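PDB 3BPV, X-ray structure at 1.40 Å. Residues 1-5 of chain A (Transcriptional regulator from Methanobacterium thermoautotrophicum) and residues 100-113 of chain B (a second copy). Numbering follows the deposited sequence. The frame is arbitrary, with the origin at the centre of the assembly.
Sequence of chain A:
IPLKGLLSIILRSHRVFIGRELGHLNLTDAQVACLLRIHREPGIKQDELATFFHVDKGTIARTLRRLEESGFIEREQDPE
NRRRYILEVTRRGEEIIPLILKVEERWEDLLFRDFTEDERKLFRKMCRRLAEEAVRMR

Chain A (1-5) IPLKG
Chain B 100-113: ILKVEERWEDLLFR

The start of a helix in one copy docks against the side of a long helix in the other, and the contact shows how buried carboxylates can satisfy the free amides of a helix N-terminus while a single leucine supplies the apolar anchor. Residues 100-111 of chain B form regular helix, phi near -63° and psi near -42°, tied by i to i+4 backbone hydrogen bonds. Chain A approaches in extended form: Pro A2 (-63/156) takes the N-cap position, and Leu A3 (-51/-44), Lys A4 (-58/-33) and Gly A5 (-65/-40) turn into helix, with a weak bond of 2.8 Å from Gly A5 N to Pro A2 O.

The register places the CA of Pro A2 6.8 Å from the CA of Glu B104, and the CA of Leu A3 7.2 Å from the CA of Glu B108, one helical turn further along. The first amides of any helix lack partners within it, and here Leu A3 N donates to Glu B108 OE2 at 3.0 Å with an N-H...O angle of 161°. Glu B108 reaches this amide with chi1 m (-75°), chi2 t and chi3 47°. Glu B104 folds more tightly, m, m and chi3 -23°. One water joins the two acids to the next amide: it accepts from Lys A4 N at 2.9 Å and donates to Glu B104 OE1 at 2.7 Å and Glu B108 OE2 at 2.8 Å. Two buried carboxylates therefore meet successive amides, one directly and both through the water.

Leu A3, chi1 t and chi2 68°, is buried and gives up 90 Å² of the 347 Å² covered in total. Its CD2 lies 4.1 Å from Trp B107 CZ3, 4.1 Å from Leu B111 CD2 and 3.7 Å from Phe B112 CE2. Both rings meet this methyl obliquely; Trp B107 has chi1 t and chi2 72°, Phe B112 chi1 m and chi2 -63°. A branched aliphatic side chain suits such a pocket because it fills space without needing a polar partner.

Pro A2, its ring C-gamma exo, covers the neighbouring turn: CG is 4.2 Å from Leu B101 CD2, and CB is 4.2 Å from Glu B104 CG. Proline has no amide hydrogen to leave unsatisfied. Lys A4 contributes its aliphatic base, with CB 4.2 Å from Trp B107 CZ3, while the end of its chain leads away and NZ is bonded elsewhere in the structure.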

# COMPACT_ATOMS: atom_id res chain seq x y z
N ILE A 1 2.21 17.49 3.72
CA ILE A 1 1.97 16.07 3.35
C ILE A 1 0.60 15.58 3.84
O ILE A 1 0.28 15.69 5.03
CB ILE A 1 3.05 15.15 3.96
CG1 ILE A 1 4.44 15.58 3.48
CG2 ILE A 1 2.78 13.70 3.57
CD1 ILE A 1 5.57 14.81 4.12
N PRO A 2 -0.22 15.05 2.93
CA PRO A 2 -1.55 14.54 3.30
C PRO A 2 -1.37 13.38 4.27
O PRO A 2 -0.33 12.73 4.27
CB PRO A 2 -2.14 14.09 1.96
CG PRO A 2 -1.42 14.96 0.96
CD PRO A 2 -0.01 14.94 1.48
N LEU A 3 -2.38 13.11 5.09
CA LEU A 3 -2.30 12.02 6.04
C LEU A 3 -1.88 10.73 5.36
O LEU A 3 -1.02 9.99 5.86
CB LEU A 3 -3.65 11.79 6.73
CG LEU A 3 -3.67 10.59 7.69
CD1 LEU A 3 -2.77 10.88 8.90
CD2 LEU A 3 -5.09 10.31 8.14
N LYS A 4 -2.48 10.45 4.21
CA LYS A 4 -2.15 9.22 3.50
C LYS A 4 -0.66 9.16 3.17
O LYS A 4 -0.07 8.08 3.18
CB LYS A 4 -3.00 9.10 2.24
CG LYS A 4 -2.80 7.80 1.45
CD LYS A 4 -1.75 7.97 0.39
CE LYS A 4 -1.55 6.68 -0.38
NZ LYS A 4 -0.56 6.86 -1.48
N GLY A 5 -0.05 10.31 2.91
CA GLY A 5 1.36 10.34 2.59
C GLY A 5 2.20 9.91 3.78
O GLY A 5 3.19 9.19 3.62
N ILE B 100 -6.87 16.51 -6.73
CA ILE B 100 -6.36 15.39 -5.94
C ILE B 100 -6.25 15.78 -4.47
O ILE B 100 -6.67 15.04 -3.59
CB ILE B 100 -4.97 14.96 -6.46
CG1 ILE B 100 -5.12 14.28 -7.82
CG2 ILE B 100 -4.31 14.02 -5.46
CD1 ILE B 100 -3.80 13.91 -8.47
N LEU B 101 -5.70 16.96 -4.20
CA LEU B 101 -5.56 17.40 -2.82
C LEU B 101 -6.91 17.64 -2.16
O LEU B 101 -7.06 17.43 -0.97
CB LEU B 101 -4.69 18.67 -2.75
CG LEU B 101 -3.22 18.46 -3.14
CD1 LEU B 101 -2.47 19.78 -3.04
CD2 LEU B 101 -2.58 17.43 -2.22
N LYS B 102 -7.90 18.08 -2.94
CA LYS B 102 -9.23 18.30 -2.39
C LYS B 102 -9.84 16.96 -2.01
O LYS B 102 -10.51 16.84 -0.98
CB LYS B 102 -10.13 19.01 -3.41
CG LYS B 102 -11.53 19.30 -2.88
CD LYS B 102 -12.44 19.86 -3.95
CE LYS B 102 -13.84 20.08 -3.41
NZ LYS B 102 -14.41 18.83 -2.84
N VAL B 103 -9.62 15.95 -2.84
CA VAL B 103 -10.14 14.62 -2.56
C VAL B 103 -9.45 14.07 -1.30
O VAL B 103 -10.10 13.43 -0.47
CB VAL B 103 -9.91 13.68 -3.76
CG1 VAL B 103 -10.23 12.23 -3.37
CG2 VAL B 103 -10.81 14.12 -4.92
N GLU B 104 -8.15 14.33 -1.16
CA GLU B 104 -7.43 13.87 0.03
C GLU B 104 -8.04 14.48 1.28
O GLU B 104 -8.24 13.80 2.28
CB GLU B 104 -5.95 14.25 -0.04
CG GLU B 104 -5.09 13.46 -1.01
CD GLU B 104 -5.05 11.97 -0.70
OE1 GLU B 104 -5.29 11.59 0.47
OE2 GLU B 104 -4.76 11.18 -1.62
N GLU B 105 -8.34 15.78 1.21
CA GLU B 105 -8.93 16.50 2.33
C GLU B 105 -10.30 15.92 2.69
O GLU B 105 -10.61 15.73 3.86
CB GLU B 105 -9.08 17.99 1.97
CG GLU B 105 -9.63 18.85 3.09
CD GLU B 105 -9.79 20.30 2.68
OE1 GLU B 105 -8.78 20.91 2.25
OE2 GLU B 105 -10.91 20.83 2.79
N ARG B 106 -11.12 15.66 1.67
CA ARG B 106 -12.44 15.09 1.90
C ARG B 106 -12.34 13.72 2.56
O ARG B 106 -13.11 13.39 3.46
CB ARG B 106 -13.21 14.98 0.58
CG ARG B 106 -13.63 16.31 -0.03
CD ARG B 106 -14.31 16.09 -1.38
NE ARG B 106 -15.45 15.19 -1.27
CZ ARG B 106 -16.15 14.73 -2.31
NH1 ARG B 106 -15.82 15.08 -3.54
NH2 ARG B 106 -17.17 13.91 -2.11
N TRP B 107 -11.39 12.90 2.11
CA TRP B 107 -11.22 11.58 2.69
C TRP B 107 -10.84 11.70 4.16
O TRP B 107 -11.40 11.02 5.02
CB TRP B 107 -10.13 10.81 1.93
CG TRP B 107 -9.82 9.48 2.55
CD1 TRP B 107 -10.60 8.37 2.55
CD2 TRP B 107 -8.66 9.16 3.33
NE1 TRP B 107 -10.00 7.37 3.27
CE2 TRP B 107 -8.81 7.83 3.77
CE3 TRP B 107 -7.51 9.87 3.70
CZ2 TRP B 107 -7.85 7.19 4.56
CZ3 TRP B 107 -6.55 9.23 4.49
CH2 TRP B 107 -6.73 7.90 4.91
N GLU B 108 -9.90 12.59 4.46
CA GLU B 108 -9.47 12.80 5.83
C GLU B 108 -10.62 13.28 6.71
O GLU B 108 -10.79 12.80 7.84
CB GLU B 108 -8.31 13.80 5.89
CG GLU B 108 -6.99 13.21 5.43
CD GLU B 108 -5.83 14.18 5.55
OE1 GLU B 108 -5.70 14.84 6.60
OE2 GLU B 108 -5.05 14.27 4.58
N ASP B 109 -11.42 14.21 6.21
CA ASP B 109 -12.53 14.72 7.00
C ASP B 109 -13.52 13.60 7.34
O ASP B 109 -14.02 13.53 8.46
CB ASP B 109 -13.26 15.85 6.27
CG ASP B 109 -12.40 17.10 6.13
OD1 ASP B 109 -11.47 17.27 6.94
OD2 ASP B 109 -12.67 17.91 5.23
N LEU B 110 -13.79 12.74 6.37
CA LEU B 110 -14.70 11.62 6.59
C LEU B 110 -14.11 10.64 7.61
O LEU B 110 -14.81 10.17 8.51
CB LEU B 110 -14.97 10.89 5.27
CG LEU B 110 -15.89 11.58 4.25
CD1 LEU B 110 -15.73 10.92 2.90
CD2 LEU B 110 -17.33 11.52 4.72
N LEU B 111 -12.83 10.33 7.45
CA LEU B 111 -12.16 9.40 8.35
C LEU B 111 -12.16 9.89 9.80
O LEU B 111 -12.34 9.10 10.73
CB LEU B 111 -10.72 9.19 7.88
CG LEU B 111 -10.02 7.96 8.46
CD1 LEU B 111 -10.52 6.72 7.73
CD2 LEU B 111 -8.52 8.08 8.30
N PHE B 112 -11.95 11.19 9.98
CA PHE B 112 -11.88 11.79 11.31
C PHE B 112 -13.18 12.34 11.88
O PHE B 112 -13.16 13.05 12.87
CB PHE B 112 -10.87 12.95 11.30
CG PHE B 112 -9.42 12.53 11.29
CD1 PHE B 112 -8.88 11.81 12.35
CD2 PHE B 112 -8.59 12.89 10.23
CE1 PHE B 112 -7.52 11.46 12.35
CE2 PHE B 112 -7.24 12.56 10.23
CZ PHE B 112 -6.70 11.84 11.29
N ARG B 113 -14.32 12.00 11.27
CA ARG B 113 -15.59 12.52 11.76
C ARG B 113 -15.85 12.35 13.26
O ARG B 113 -16.37 13.27 13.90
CB ARG B 113 -16.75 11.90 10.97
CG ARG B 113 -17.05 12.63 9.67
CD ARG B 113 -18.13 11.92 8.87
NE ARG B 113 -17.66 10.64 8.36
CZ ARG B 113 -18.37 9.84 7.58
NH1 ARG B 113 -19.59 10.18 7.22
NH2 ARG B 113 -17.85 8.69 7.16
O HOH W 1 -4.70 11.92 3.09